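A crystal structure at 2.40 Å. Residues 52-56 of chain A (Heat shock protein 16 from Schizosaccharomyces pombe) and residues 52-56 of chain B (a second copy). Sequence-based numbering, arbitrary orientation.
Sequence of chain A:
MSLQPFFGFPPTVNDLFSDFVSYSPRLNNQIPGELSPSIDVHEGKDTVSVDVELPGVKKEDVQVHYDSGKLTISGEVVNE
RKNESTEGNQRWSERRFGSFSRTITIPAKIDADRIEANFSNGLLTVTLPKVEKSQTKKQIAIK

Chain A (52-56) VELPG
Chain B (52-56) VELPG

How does chain A come up to the contact? Val A52 and Glu A53 finish a strand in extended conformation (phi/psi -126/125 and -80/121), and Val B52 and Glu B53 do the same in the second copy (-114/131 and -90/116). The two stretches run in roughly opposite directions. Val A52 is buried within the assembly but plays no part here: with chi1 at t, CB of Val A52 stays 8.6 Å from CB of Pro B55. The register centres on the two prolines, with Pro A55 CA 5.0 Å from Pro B55 CA, and the contacts repeat in near-symmetric pairs about that point.

What does Glu A53 contribute? Its CA-to-CB bond points sideways, and an m, t rotamer with chi3 near 2° extends the chain so that OE1 lies 3.5 Å from CG of Pro B55. This is packing against a ring; no hydrogen bond or salt bridge joins the stretches. The aliphatic part of a glutamate can lie beside such a ring while its carboxylate remains free to bond, and OE2 is hydrogen-bonded elsewhere in the structure. Glu B53 returns the arrangement with the same m, t rotamer and chi3 of -16°, its CD 3.7 Å from CG of Pro A55.

Why does Leu A54 turn its back on the partner? At phi/psi -138/67 the chain leaves the strand, and the CA-to-CB bond points away; the m, t side chain is buried in the assembly, and CB of Leu A54 stays 6.4 Å from CB of Pro B55, its nearest approach to the other stretch. A leucine, with no polar group on its side chain, suits a buried place. Only its backbone comes near, with Leu A54 N 4.3 Å from Pro B55 CB; the counterpart is Leu B54 N, 4.3 Å from Pro A55 CB. Leu B54 has phi/psi -133/65 and the same rotamer.

What forms the centre? Pro A55 (phi/psi -68/137) and Pro B55 (-71/137) point their CA-to-CB bonds toward each other's stretch, both rings C-gamma endo. CB of Pro A55 meets CD of Pro B55 at 3.8 Å, an apolar contact between compact rings that have no backbone NH to leave unsatisfied. The prolines account for the largest share of the 232 Å² buried between the stretches, 76 Å² on Pro A55 and 82 Å² on Pro B55, with the glutamates next.

How does the stretch end? Gly A56 and Gly B56 turn the backbone at positive phi (76/22 and 79/12), a conformation that by itself favours glycine. Neither loses any surface to the other stretch.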

ATOM      1  N   VAL A  52      -2.657 -39.807   9.976  1.00 22.57           N
ATOM      2  CA  VAL A  52      -2.523 -38.999   8.776  1.00 18.49           C
ATOM      3  C   VAL A  52      -3.887 -38.467   8.358  1.00 21.62           C
ATOM      4  O   VAL A  52      -4.830 -39.236   8.174  1.00 22.45           O
ATOM      5  CB  VAL A  52      -1.948 -39.825   7.607  1.00 18.23           C
ATOM      6  CG1 VAL A  52      -1.375 -38.904   6.543  1.00 16.83           C
ATOM      7  CG2 VAL A  52      -0.883 -40.793   8.104  1.00 17.33           C
ATOM      8  N   GLU A  53      -3.992 -37.151   8.211  1.00 21.45           N
ATOM      9  CA  GLU A  53      -5.238 -36.540   7.763  1.00 23.11           C
ATOM     10  C   GLU A  53      -5.375 -36.649   6.250  1.00 19.70           C
ATOM     11  O   GLU A  53      -4.531 -36.155   5.504  1.00 18.14           O
ATOM     12  CB  GLU A  53      -5.307 -35.072   8.186  1.00 18.34           C
ATOM     13  CG  GLU A  53      -5.454 -34.856   9.682  1.00 17.77           C
ATOM     14  CD  GLU A  53      -5.549 -33.387  10.044  1.00 19.92           C
ATOM     15  OE1 GLU A  53      -5.540 -32.547   9.120  1.00 21.82           O
ATOM     16  OE2 GLU A  53      -5.627 -33.072  11.250  1.00 20.56           O
ATOM     17  N   LEU A  54      -6.443 -37.300   5.803  1.00 19.19           N
ATOM     18  CA  LEU A  54      -6.707 -37.454   4.377  1.00 20.17           C
ATOM     19  C   LEU A  54      -8.185 -37.228   4.066  1.00 31.06           C
ATOM     20  O   LEU A  54      -8.885 -38.161   3.676  1.00 32.12           O
ATOM     21  CB  LEU A  54      -6.288 -38.851   3.909  1.00 28.26           C
ATOM     22  CG  LEU A  54      -4.800 -39.206   3.957  1.00 26.94           C
ATOM     23  CD1 LEU A  54      -4.591 -40.697   3.741  1.00 23.90           C
ATOM     24  CD2 LEU A  54      -4.032 -38.405   2.921  1.00 25.25           C
ATOM     25  N   PRO A  55      -8.666 -35.986   4.236  1.00 28.38           N
ATOM     26  CA  PRO A  55     -10.083 -35.708   3.981  1.00 29.79           C
ATOM     27  C   PRO A  55     -10.435 -35.818   2.499  1.00 36.44           C
ATOM     28  O   PRO A  55      -9.677 -35.353   1.646  1.00 33.43           O
ATOM     29  CB  PRO A  55     -10.246 -34.263   4.461  1.00 22.16           C
ATOM     30  CG  PRO A  55      -8.890 -33.667   4.317  1.00 24.95           C
ATOM     31  CD  PRO A  55      -7.928 -34.773   4.633  1.00 24.55           C
ATOM     32  N   GLY A  56     -11.572 -36.440   2.203  1.00 32.68           N
ATOM     33  CA  GLY A  56     -12.043 -36.570   0.836  1.00 34.83           C
ATOM     34  C   GLY A  56     -11.299 -37.614   0.025  1.00 29.70           C
ATOM     35  O   GLY A  56     -11.292 -37.567  -1.204  1.00 36.92           O
TER
ATOM     36  N   VAL B  52     -16.075 -29.029   2.532  1.00 30.68           N
ATOM     37  CA  VAL B  52     -15.327 -28.656   3.725  1.00 31.95           C
ATOM     38  C   VAL B  52     -14.515 -29.844   4.234  1.00 34.73           C
ATOM     39  O   VAL B  52     -15.044 -30.943   4.385  1.00 29.33           O
ATOM     40  CB  VAL B  52     -16.285 -28.199   4.842  1.00 24.99           C
ATOM     41  CG1 VAL B  52     -15.510 -27.585   5.996  1.00 16.65           C
ATOM     42  CG2 VAL B  52     -17.304 -27.213   4.293  1.00 33.15           C
ATOM     43  N   GLU B  53     -13.236 -29.619   4.514  1.00 33.93           N
ATOM     44  CA  GLU B  53     -12.366 -30.702   4.961  1.00 26.66           C
ATOM     45  C   GLU B  53     -12.380 -30.846   6.478  1.00 25.16           C
ATOM     46  O   GLU B  53     -11.953 -29.947   7.204  1.00 24.74           O
ATOM     47  CB  GLU B  53     -10.936 -30.486   4.464  1.00 14.66           C
ATOM     48  CG  GLU B  53     -10.782 -30.605   2.957  1.00 25.43           C
ATOM     49  CD  GLU B  53      -9.346 -30.434   2.502  1.00 31.03           C
ATOM     50  OE1 GLU B  53      -8.522 -29.938   3.298  1.00 29.02           O
ATOM     51  OE2 GLU B  53      -9.042 -30.799   1.346  1.00 29.53           O
ATOM     52  N   LEU B  54     -12.876 -31.986   6.950  1.00 24.70           N
ATOM     53  CA  LEU B  54     -12.962 -32.254   8.381  1.00 26.46           C
ATOM     54  C   LEU B  54     -12.434 -33.644   8.739  1.00 24.80           C
ATOM     55  O   LEU B  54     -13.198 -34.500   9.187  1.00 23.50           O
ATOM     56  CB  LEU B  54     -14.413 -32.119   8.854  1.00 24.42           C
ATOM     57  CG  LEU B  54     -15.083 -30.755   8.682  1.00 26.40           C
ATOM     58  CD1 LEU B  54     -16.554 -30.824   9.069  1.00 31.17           C
ATOM     59  CD2 LEU B  54     -14.360 -29.700   9.502  1.00 22.60           C
ATOM     60  N   PRO B  55     -11.124 -33.878   8.540  1.00 28.70           N
ATOM     61  CA  PRO B  55     -10.557 -35.186   8.885  1.00 27.49           C
ATOM     62  C   PRO B  55     -10.495 -35.404  10.395  1.00 21.12           C
ATOM     63  O   PRO B  55     -10.127 -34.492  11.134  1.00 25.80           O
ATOM     64  CB  PRO B  55      -9.146 -35.118   8.296  1.00 27.27           C
ATOM     65  CG  PRO B  55      -8.808 -33.673   8.314  1.00 20.01           C
ATOM     66  CD  PRO B  55     -10.096 -32.945   8.044  1.00 16.79           C
ATOM     67  N   GLY B  56     -10.858 -36.601  10.842  1.00 25.45           N
ATOM     68  CA  GLY B  56     -10.802 -36.934  12.254  1.00 22.53           C
ATOM     69  C   GLY B  56     -11.970 -36.383  13.049  1.00 26.47           C
ATOM     70  O   GLY B  56     -11.952 -36.388  14.281  1.00 26.81           O
TER